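3,6-diketocamphane 1,6 monooxygenase (Pseudomonas putida, PDB 4UWM) catalyses the FMNH2-dependent Baeyer-Villiger oxidation of a camphor-derived diketone to a lactone, a step by which the bacterium grows on (-)-camphor. Local coordinates at the interface of chains A and B. Residues are numbered along the deposited sequence; one frame, centred on the assembly and turned at random. Chains: chain A/B, 3,6-diketocamphane 1,6 monooxygenase.

Contact 1: the interface of chains A and B. Residues chain A 62, 91, 94-95, 98; chain B 23, 55-56, 59.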
loop_
_atom_site.group_PDB
_atom_site.type_symbol
_atom_site.label_atom_id
_atom_site.label_comp_id
_atom_site.label_asym_id
_atom_site.label_seq_id
_atom_site.Cartn_x
_atom_site.Cartn_y
_atom_site.Cartn_z
ATOM N N ALA A 62 -4.333 -1.503 5.189
ATOM C CA ALA A 62 -3.271 -1.067 6.090
ATOM C C ALA A 62 -3.691 0.092 7.006
ATOM O O ALA A 62 -3.361 0.116 8.209
ATOM C CB ALA A 62 -2.013 -0.702 5.305
ATOM N N MET A 91 4.442 -7.955 -0.085
ATOM C CA MET A 91 3.447 -7.028 0.502
ATOM C C MET A 91 2.335 -7.817 1.189
ATOM O O MET A 91 1.949 -7.505 2.317
ATOM C CB MET A 91 2.865 -6.085 -0.561
ATOM C CG MET A 91 1.821 -5.078 -0.007
ATOM S SD MET A 91 0.151 -5.716 -0.081
ATOM C CE MET A 91 -0.216 -5.615 -1.823
ATOM N N TRP A 94 3.594 -9.345 4.471
ATOM C CA TRP A 94 3.868 -8.375 5.503
ATOM C C TRP A 94 2.543 -7.836 6.067
ATOM O O TRP A 94 2.406 -7.664 7.269
ATOM C CB TRP A 94 4.701 -7.192 4.935
ATOM C CG TRP A 94 5.190 -6.231 5.995
ATOM C CD1 TRP A 94 5.812 -6.556 7.172
ATOM C CD2 TRP A 94 5.114 -4.787 5.971
ATOM N NE1 TRP A 94 6.127 -5.423 7.876
ATOM C CE2 TRP A 94 5.709 -4.320 7.169
ATOM C CE3 TRP A 94 4.580 -3.849 5.063
ATOM C CZ2 TRP A 94 5.806 -2.961 7.482
ATOM C CZ3 TRP A 94 4.683 -2.479 5.374
ATOM C CH2 TRP A 94 5.294 -2.049 6.564
ATOM N N LEU A 95 1.597 -7.570 5.177
ATOM C CA LEU A 95 0.280 -7.037 5.586
ATOM C C LEU A 95 -0.482 -8.093 6.407
ATOM O O LEU A 95 -1.083 -7.757 7.420
ATOM C CB LEU A 95 -0.515 -6.589 4.360
ATOM C CG LEU A 95 -1.902 -5.942 4.638
ATOM C CD1 LEU A 95 -1.783 -4.853 5.694
ATOM C CD2 LEU A 95 -2.501 -5.391 3.335
ATOM N N ILE A 98 0.951 -7.840 9.785
ATOM C CA ILE A 98 0.501 -6.644 10.517
ATOM C C ILE A 98 -0.881 -6.914 11.125
ATOM O O ILE A 98 -1.148 -6.513 12.257
ATOM C CB ILE A 98 0.434 -5.386 9.593
ATOM C CG1 ILE A 98 1.838 -4.997 9.098
ATOM C CG2 ILE A 98 -0.197 -4.204 10.314
ATOM C CD1 ILE A 98 1.839 -3.985 7.959
ATOM N N PHE B 23 4.932 -1.269 12.503
ATOM C CA PHE B 23 3.896 -0.444 11.852
ATOM C C PHE B 23 3.317 0.551 12.849
ATOM O O PHE B 23 3.217 1.739 12.558
ATOM C CB PHE B 23 2.816 -1.352 11.266
ATOM C CG PHE B 23 2.031 -0.721 10.139
ATOM C CD1 PHE B 23 2.637 -0.468 8.910
ATOM C CD2 PHE B 23 0.680 -0.415 10.299
ATOM C CE1 PHE B 23 1.916 0.085 7.860
ATOM C CE2 PHE B 23 -0.055 0.143 9.255
ATOM C CZ PHE B 23 0.569 0.400 8.038
ATOM N N PRO B 55 8.983 -3.285 3.716
ATOM C CA PRO B 55 9.076 -3.562 2.272
ATOM C C PRO B 55 8.089 -2.723 1.454
ATOM O O PRO B 55 8.136 -2.763 0.206
ATOM C CB PRO B 55 8.710 -5.049 2.193
ATOM C CG PRO B 55 7.729 -5.245 3.316
ATOM C CD PRO B 55 8.285 -4.383 4.434
ATOM N N ASN B 56 7.171 -2.007 2.143
ATOM C CA ASN B 56 6.143 -1.212 1.482
ATOM C C ASN B 56 5.891 0.099 2.245
ATOM O O ASN B 56 4.898 0.199 2.988
ATOM C CB ASN B 56 4.819 -2.008 1.346
ATOM C CG ASN B 56 4.935 -3.183 0.404
ATOM O OD1 ASN B 56 5.339 -4.288 0.812
ATOM N ND2 ASN B 56 4.548 -2.974 -0.861
ATOM N N LEU B 59 2.350 1.724 2.548
ATOM C CA LEU B 59 1.314 1.256 3.496
ATOM C C LEU B 59 1.328 2.113 4.763
ATOM O O LEU B 59 0.273 2.492 5.299
ATOM C CB LEU B 59 1.491 -0.229 3.890
ATOM C CG LEU B 59 1.343 -1.288 2.795
ATOM C CD1 LEU B 59 1.191 -2.704 3.374
ATOM C CD2 LEU B 59 0.215 -1.016 1.845
#
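CD of B:Pro55 presses on a face of the A:Trp94 indole across the dimer interface, an example of how a proline capping an aromatic ring can join two copies of one protein. This CD of B:Pro55 lies over the centre of the indole, 3.5 Å from CD2 of A:Trp94, in a CH-pi contact that takes in both of its rings. The far rim of the indole turns to B:Phe23: CH2 of A:Trp94 stands 3.9 Å from CD1 of that phenyl ring, and the two side chains are roughly perpendicular. B:Phe23 also takes CD1 of A:Ile98 on one face, off-centre, at 3.7 Å from its own CD1. Beside the proline, B:Asn56 lays its carboxamide across the side chain of A:Met91, with CG to CG 3.7 Å. B:Leu59 slides past A:Trp94 in the opposite sense, bringing CD1 to 4.0 Å from CE3 of the indole, while its CB packs on CB of A:Ala62 at 3.8 Å.

In the second shell, A:Ile98 puts CD1 over the indole face opposite the proline, so A:Trp94 is clamped between its own helix and the partner. CG of A:Trp94 lies anti to the backbone N (chi1 -172°), which carries the indole away from helix 85-98 towards chain B. Helices 57-65 and 85-98 of chain A thus pack on helices 19-35 and 57-65 of chain B and on the loop leading into the latter, giving the homodimer an apolar seam.

Contact 2: the interface of chains A and B. Residues chain A 45, 55-56, 82-83; chain B 87.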
loop_
_atom_site.group_PDB
_atom_site.type_symbol
_atom_site.label_atom_id
_atom_site.label_comp_id
_atom_site.label_asym_id
_atom_site.label_seq_id
_atom_site.Cartn_x
_atom_site.Cartn_y
_atom_site.Cartn_z
ATOM N N GLU A 45 -10.283 -3.669 -6.522
ATOM C CA GLU A 45 -9.157 -3.004 -7.177
ATOM C C GLU A 45 -9.463 -2.695 -8.637
ATOM O O GLU A 45 -9.756 -3.615 -9.431
ATOM C CB GLU A 45 -7.904 -3.908 -7.061
ATOM C CG GLU A 45 -6.651 -3.416 -7.799
ATOM C CD GLU A 45 -5.462 -4.363 -7.574
ATOM O OE1 GLU A 45 -5.097 -4.582 -6.406
ATOM O OE2 GLU A 45 -4.916 -4.917 -8.553
ATOM N N PRO A 55 -7.528 1.910 -6.620
ATOM C CA PRO A 55 -6.550 1.126 -7.386
ATOM C C PRO A 55 -5.611 0.323 -6.491
ATOM O O PRO A 55 -4.814 -0.492 -6.991
ATOM C CB PRO A 55 -5.746 2.206 -8.144
ATOM C CG PRO A 55 -5.790 3.389 -7.240
ATOM C CD PRO A 55 -7.154 3.342 -6.556
ATOM N N ASN A 56 -5.659 0.583 -5.181
ATOM C CA ASN A 56 -4.766 -0.092 -4.242
ATOM C C ASN A 56 -5.489 -0.435 -2.926
ATOM O O ASN A 56 -5.329 0.262 -1.933
ATOM C CB ASN A 56 -3.522 0.780 -3.938
ATOM C CG ASN A 56 -2.576 0.908 -5.122
ATOM O OD1 ASN A 56 -2.727 1.817 -5.957
ATOM N ND2 ASN A 56 -1.563 0.036 -5.179
ATOM N N HIS A 82 -0.993 -7.414 -13.197
ATOM C CA HIS A 82 -0.626 -5.999 -13.177
ATOM C C HIS A 82 0.599 -5.654 -12.284
ATOM O O HIS A 82 0.973 -4.478 -12.191
ATOM C CB HIS A 82 -1.833 -5.135 -12.694
ATOM C CG HIS A 82 -3.026 -5.147 -13.605
ATOM N ND1 HIS A 82 -4.212 -4.525 -13.267
ATOM C CD2 HIS A 82 -3.234 -5.724 -14.821
ATOM C CE1 HIS A 82 -5.093 -4.695 -14.247
ATOM N NE2 HIS A 82 -4.524 -5.416 -15.200
ATOM N N GLN A 83 1.195 -6.652 -11.617
ATOM C CA GLN A 83 2.249 -6.457 -10.604
ATOM C C GLN A 83 3.342 -7.497 -10.773
ATOM O O GLN A 83 3.041 -8.634 -11.180
ATOM C CB GLN A 83 1.687 -6.681 -9.178
ATOM C CG GLN A 83 0.461 -5.873 -8.814
ATOM C CD GLN A 83 0.306 -5.673 -7.312
ATOM O OE1 GLN A 83 -0.809 -5.546 -6.795
ATOM N NE2 GLN A 83 1.426 -5.620 -6.613
ATOM N N LYS B 87 1.537 0.213 -12.509
ATOM C CA LYS B 87 0.975 -0.100 -11.179
ATOM C C LYS B 87 1.538 0.872 -10.158
ATOM O O LYS B 87 0.811 1.438 -9.357
ATOM C CB LYS B 87 1.305 -1.542 -10.774
ATOM C CG LYS B 87 0.538 -2.052 -9.562
ATOM C CD LYS B 87 -0.959 -2.228 -9.869
ATOM C CE LYS B 87 -1.686 -2.816 -8.649
ATOM N NZ LYS B 87 -1.667 -1.853 -7.517
HETATM O O HOH W 1 -2.016 0.889 -8.451
HETATM O O HOH W 2 -2.928 -3.318 -5.478
HETATM O O HOH W 3 0.883 -0.499 -6.478
#
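Helix 85-98 of chain B sends B:Lys87 from its first turn into a polar recess of chain A, lined by the loop residues A:Glu45, A:Pro55, A:Asn56 and A:Gln83 and by the 3-10 turn 80-82. It illustrates how a lysine can be held across an interface largely by water. The aliphatic part comes first: CB of B:Lys87 lies 3.3 Å from the backbone O of A:His82. Further along, CE of B:Lys87 packs 3.7 Å from the amide carbon CD of A:Gln83. Bends at chi2 (69°) and chi4 (66°) fold the chain back, so that NZ comes round towards its own helix and the waters beside B:Lys87 O. NZ holds water 2 at 2.8 Å, and A:Glu45 OE1 takes the same water at 2.7 Å, which bridges two groups that probably carry opposite charges. Water 1, 2.9 Å from NZ, also reaches A:Asn56 OD1 at 2.8 Å. Water 3 lies 2.8 Å from A:Asn56 ND2 and also meets NZ, so both ends of the carboxamide are tied to the amine through solvent. A methionine here would probably leave waters 1, 2 and 3 without the NZ that they share and the A:Glu45 carboxylate without its water-bridged mate. The hydrated network adds a polar link, probably helped by opposite charges, to the homodimer.

Contact 3: the interface of chains A and B. Residues chain A 23, 53-56, 59; chain B 94, 98, 188.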
loop_
_atom_site.group_PDB
_atom_site.type_symbol
_atom_site.label_atom_id
_atom_site.label_comp_id
_atom_site.label_asym_id
_atom_site.label_seq_id
_atom_site.Cartn_x
_atom_site.Cartn_y
_atom_site.Cartn_z
ATOM N N PHE A 23 -11.193 7.415 0.725
ATOM C CA PHE A 23 -10.310 6.771 1.711
ATOM C C PHE A 23 -10.887 6.901 3.126
ATOM O O PHE A 23 -10.985 5.911 3.864
ATOM C CB PHE A 23 -8.889 7.339 1.582
ATOM C CG PHE A 23 -7.803 6.414 2.093
ATOM C CD1 PHE A 23 -7.477 5.259 1.387
ATOM C CD2 PHE A 23 -7.091 6.721 3.264
ATOM C CE1 PHE A 23 -6.460 4.419 1.835
ATOM C CE2 PHE A 23 -6.085 5.887 3.724
ATOM C CZ PHE A 23 -5.779 4.721 3.008
ATOM N N ASN A 53 -13.340 3.220 -7.504
ATOM C CA ASN A 53 -12.202 4.136 -7.624
ATOM C C ASN A 53 -11.056 3.853 -6.644
ATOM O O ASN A 53 -10.397 4.782 -6.186
ATOM C CB ASN A 53 -12.694 5.600 -7.516
ATOM C CG ASN A 53 -13.331 5.906 -6.176
ATOM O OD1 ASN A 53 -13.595 5.004 -5.396
ATOM N ND2 ASN A 53 -13.555 7.197 -5.885
ATOM N N ILE A 54 -10.823 2.577 -6.319
ATOM C CA ILE A 54 -9.694 2.233 -5.456
ATOM C C ILE A 54 -8.709 1.358 -6.249
ATOM O O ILE A 54 -9.016 0.198 -6.517
ATOM C CB ILE A 54 -10.160 1.550 -4.121
ATOM C CG1 ILE A 54 -10.870 2.586 -3.215
ATOM C CG2 ILE A 54 -8.982 0.905 -3.369
ATOM C CD1 ILE A 54 -11.460 1.985 -1.939
ATOM N N PRO A 55 -7.528 1.910 -6.620
ATOM C CA PRO A 55 -6.550 1.126 -7.386
ATOM C C PRO A 55 -5.611 0.323 -6.491
ATOM O O PRO A 55 -4.814 -0.492 -6.991
ATOM C CB PRO A 55 -5.746 2.206 -8.144
ATOM C CG PRO A 55 -5.790 3.389 -7.240
ATOM C CD PRO A 55 -7.154 3.342 -6.556
ATOM N N ASN A 56 -5.659 0.583 -5.181
ATOM C CA ASN A 56 -4.766 -0.092 -4.242
ATOM C C ASN A 56 -5.489 -0.435 -2.926
ATOM O O ASN A 56 -5.329 0.262 -1.933
ATOM C CB ASN A 56 -3.522 0.780 -3.938
ATOM C CG ASN A 56 -2.576 0.908 -5.122
ATOM O OD1 ASN A 56 -2.727 1.817 -5.957
ATOM N ND2 ASN A 56 -1.563 0.036 -5.179
ATOM N N LEU A 59 -3.763 -0.306 0.610
ATOM C CA LEU A 59 -3.566 0.949 1.358
ATOM C C LEU A 59 -4.672 1.173 2.391
ATOM O O LEU A 59 -4.403 1.582 3.541
ATOM C CB LEU A 59 -3.470 2.175 0.424
ATOM C CG LEU A 59 -2.333 2.264 -0.597
ATOM C CD1 LEU A 59 -2.213 3.681 -1.164
ATOM C CD2 LEU A 59 -1.011 1.855 -0.029
ATOM N N TRP B 94 -2.507 8.243 -6.714
ATOM C CA TRP B 94 -3.660 8.140 -5.835
ATOM C C TRP B 94 -3.290 8.562 -4.410
ATOM O O TRP B 94 -4.041 9.283 -3.743
ATOM C CB TRP B 94 -4.230 6.684 -5.827
ATOM C CG TRP B 94 -5.547 6.574 -5.131
ATOM C CD1 TRP B 94 -6.673 7.367 -5.322
ATOM C CD2 TRP B 94 -5.917 5.589 -4.161
ATOM N NE1 TRP B 94 -7.692 6.944 -4.507
ATOM C CE2 TRP B 94 -7.262 5.847 -3.795
ATOM C CE3 TRP B 94 -5.226 4.515 -3.551
ATOM C CZ2 TRP B 94 -7.947 5.075 -2.846
ATOM C CZ3 TRP B 94 -5.917 3.722 -2.615
ATOM C CH2 TRP B 94 -7.271 4.009 -2.281
ATOM N N ILE B 98 -4.778 11.461 -1.984
ATOM C CA ILE B 98 -5.280 11.231 -0.619
ATOM C C ILE B 98 -4.662 12.241 0.382
ATOM O O ILE B 98 -5.339 12.720 1.296
ATOM C CB ILE B 98 -4.929 9.798 -0.136
ATOM C CG1 ILE B 98 -5.769 8.764 -0.918
ATOM C CG2 ILE B 98 -5.215 9.650 1.364
ATOM C CD1 ILE B 98 -5.309 7.324 -0.723
ATOM N N PHE B 188 -6.089 9.244 -11.827
ATOM C CA PHE B 188 -5.190 8.958 -10.711
ATOM C C PHE B 188 -3.844 9.668 -10.877
ATOM O O PHE B 188 -2.823 9.158 -10.418
ATOM C CB PHE B 188 -4.987 7.424 -10.523
ATOM C CG PHE B 188 -6.227 6.707 -10.051
ATOM C CD1 PHE B 188 -6.846 7.064 -8.847
ATOM C CD2 PHE B 188 -6.800 5.693 -10.824
ATOM C CE1 PHE B 188 -7.993 6.407 -8.409
ATOM C CE2 PHE B 188 -7.946 5.022 -10.393
ATOM C CZ PHE B 188 -8.544 5.382 -9.182
HETATM O O HOH W 4 -10.380 7.367 -4.915
#
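From A:Asn53 to A:Asn56 the chain A backbone runs as a loop, with A:Ile54 extended (phi/psi -117/108°), and enters helix 57-65 while helix 85-98 of chain B presents its indole to it. Two-fold symmetry repeats the proline-on-tryptophan packing, here with more of its surroundings. A:Pro55 is wedged between two aromatic groups: B:Trp94 takes its CD, and the B:Phe188 ring takes its CG over the centre, 3.9 Å from the centroid. CD of A:Pro55 reaches that phenyl ring as well, 3.6 Å from CZ of B:Phe188. A:Ile54 adds its CG2 to the indole rim, 3.7 Å from CH2 of B:Trp94, beside A:Phe23. The ring of A:Phe23 receives CD1 of B:Ile98 on one face, towards the rim, and the same methyl covers the indole face turned from the proline. The twist of the indole about its CB-CG bond, chi2 49°, turns one face of B:Trp94 to A:Pro55. A leucine in its place would probably open a gap between A:Pro55 and B:Ile98 and leave A:Asn53 without its water-mediated link to the indole N-H. Water 4 makes that link, 2.8 Å from NE1 of B:Trp94 and 2.9 Å from the backbone O of A:Asn53.

Contact 4: the interface of chains A and B. Residues chain A 159-160, 169-172; chain B 114, 117-118.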
loop_
_atom_site.group_PDB
_atom_site.type_symbol
_atom_site.label_atom_id
_atom_site.label_comp_id
_atom_site.label_asym_id
_atom_site.label_seq_id
_atom_site.Cartn_x
_atom_site.Cartn_y
_atom_site.Cartn_z
ATOM N N PHE A 159 14.933 -20.607 -5.071
ATOM C CA PHE A 159 14.620 -20.966 -6.450
ATOM C C PHE A 159 14.899 -19.752 -7.311
ATOM O O PHE A 159 15.059 -18.629 -6.805
ATOM C CB PHE A 159 13.156 -21.417 -6.598
ATOM C CG PHE A 159 12.155 -20.278 -6.511
ATOM C CD1 PHE A 159 11.823 -19.724 -5.282
ATOM C CD2 PHE A 159 11.583 -19.739 -7.667
ATOM C CE1 PHE A 159 10.911 -18.669 -5.201
ATOM C CE2 PHE A 159 10.673 -18.685 -7.588
ATOM C CZ PHE A 159 10.338 -18.156 -6.350
ATOM N N PHE A 160 14.971 -19.958 -8.617
ATOM C CA PHE A 160 14.872 -18.853 -9.550
ATOM C C PHE A 160 14.002 -19.304 -10.696
ATOM O O PHE A 160 14.098 -20.445 -11.131
ATOM C CB PHE A 160 16.235 -18.371 -10.052
ATOM C CG PHE A 160 16.170 -17.036 -10.739
ATOM C CD1 PHE A 160 16.192 -15.860 -9.993
ATOM C CD2 PHE A 160 16.058 -16.949 -12.119
ATOM C CE1 PHE A 160 16.112 -14.622 -10.614
ATOM C CE2 PHE A 160 15.973 -15.712 -12.748
ATOM C CZ PHE A 160 16.001 -14.542 -11.994
ATOM N N GLY A 169 12.555 -14.904 -8.016
ATOM C CA GLY A 169 13.135 -15.989 -7.253
ATOM C C GLY A 169 13.255 -15.731 -5.774
ATOM O O GLY A 169 12.739 -14.738 -5.261
ATOM N N TYR A 170 13.896 -16.658 -5.072
ATOM C CA TYR A 170 14.163 -16.473 -3.648
ATOM C C TYR A 170 15.635 -16.822 -3.413
ATOM O O TYR A 170 16.058 -17.902 -3.809
ATOM C CB TYR A 170 13.238 -17.327 -2.775
ATOM C CG TYR A 170 13.326 -16.945 -1.314
ATOM C CD1 TYR A 170 12.601 -15.855 -0.791
ATOM C CD2 TYR A 170 14.194 -17.616 -0.462
ATOM C CE1 TYR A 170 12.721 -15.495 0.554
ATOM C CE2 TYR A 170 14.328 -17.258 0.859
ATOM C CZ TYR A 170 13.601 -16.205 1.374
ATOM O OH TYR A 170 13.784 -15.898 2.716
ATOM N N PRO A 171 16.418 -15.899 -2.801
ATOM C CA PRO A 171 17.870 -16.086 -2.735
ATOM C C PRO A 171 18.333 -17.013 -1.620
ATOM O O PRO A 171 17.604 -17.251 -0.648
ATOM C CB PRO A 171 18.394 -14.666 -2.474
ATOM C CG PRO A 171 17.302 -14.014 -1.701
ATOM C CD PRO A 171 16.005 -14.616 -2.189
ATOM N N GLU A 172 19.541 -17.539 -1.793
ATOM C CA GLU A 172 20.197 -18.296 -0.739
ATOM C C GLU A 172 20.736 -17.305 0.279
ATOM O O GLU A 172 21.086 -16.174 -0.072
ATOM C CB GLU A 172 21.332 -19.161 -1.319
ATOM C CG GLU A 172 20.851 -20.292 -2.227
ATOM C CD GLU A 172 21.974 -21.022 -2.948
ATOM O OE1 GLU A 172 23.041 -20.420 -3.187
ATOM O OE2 GLU A 172 21.781 -22.204 -3.298
ATOM N N GLN B 114 20.442 -9.348 -2.789
ATOM C CA GLN B 114 19.510 -10.395 -2.379
ATOM C C GLN B 114 18.077 -10.019 -2.776
ATOM O O GLN B 114 17.292 -10.867 -3.180
ATOM C CB GLN B 114 19.564 -10.635 -0.863
ATOM C CG GLN B 114 20.884 -11.182 -0.316
ATOM C CD GLN B 114 21.110 -12.632 -0.695
ATOM O OE1 GLN B 114 21.327 -12.939 -1.858
ATOM N NE2 GLN B 114 21.037 -13.532 0.285
ATOM N N TYR B 117 17.604 -9.899 -6.662
ATOM C CA TYR B 117 17.443 -11.275 -7.080
ATOM C C TYR B 117 15.988 -11.742 -6.971
ATOM O O TYR B 117 15.469 -12.391 -7.887
ATOM C CB TYR B 117 18.335 -12.163 -6.209
ATOM C CG TYR B 117 18.412 -13.605 -6.609
ATOM C CD1 TYR B 117 17.521 -14.533 -6.087
ATOM C CD2 TYR B 117 19.419 -14.065 -7.473
ATOM C CE1 TYR B 117 17.592 -15.870 -6.424
ATOM C CE2 TYR B 117 19.501 -15.412 -7.814
ATOM C CZ TYR B 117 18.597 -16.306 -7.284
ATOM O OH TYR B 117 18.649 -17.651 -7.599
ATOM N N MET B 118 15.362 -11.465 -5.822
ATOM C CA MET B 118 13.943 -11.770 -5.620
ATOM C C MET B 118 13.092 -11.240 -6.762
ATOM O O MET B 118 12.140 -11.888 -7.185
ATOM C CB MET B 118 13.433 -11.177 -4.302
ATOM C CG MET B 118 14.046 -11.767 -3.051
ATOM S SD MET B 118 13.695 -10.719 -1.624
ATOM C CE MET B 118 14.411 -11.720 -0.323
HETATM O O HOH W 5 18.218 -18.958 -5.427
#
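B:Tyr117 reaches from helix 113-118 of chain B into the angle between A:Phe160 and A:Pro171, an instance of one aromatic residue serving as both an apolar wedge and a polar tip. From CB, with CG anti to the backbone N (chi1 -173°), the chain leads the ring away from its helix. Along one side CD1 lies 3.7 Å from CB of A:Pro171, and CE1 continues past CA of the same proline. CZ meets CD1 of A:Phe160 at 3.6 Å; that carbon sits over the tyrosine face, near the rim, and the two rings make an edge-to-face pair with their planes 57° apart. At the tip, the phenol OH touches CB of A:Phe160 and holds water 5 at 2.6 Å, which in turn binds the backbone O of A:Tyr170 at 2.9 Å.

Direct hydrogen bonds flank the wedge. The amide NE2 of B:Gln114 donates to the backbone O of A:Glu172 over 2.7 Å, nearly straight (168° at H), with the acceptor close to the plane of the glutamine amide. At the helix end, N of A:Gly169 donates to O of B:Met118 over 3.2 Å, from above the carbonyl plane. Between them CG of B:Met118 packs against CD of A:Pro171 at 3.6 Å. The site thus sets the short helix 113-118, from B:Gln114 to B:Met118, against chain A strands 159-162 and 167-170 and the segment that follows, at an edge of the dimer interface.

Contacts 2 and 3, their C-alpha centres about 9 Å apart, share A:Pro55, A:Asn56 and helix 85-98 of chain B. Contact 1 stands about 15 Å from contact 2 and 16 Å from contact 3; it uses largely the same positions as contact 3 with the chains exchanged, helix 85-98 of one subunit facing the loop before helix 57-65 of the other. Contact 4, about 21 Å from contact 1 and 31 Å from contact 3, draws on other elements. The homodimer therefore combines an apolar, symmetry-repeated centre, a hydrated lysine and a peripheral strand-to-helix grip, a spread that probably helps fix the relative orientation of the subunits.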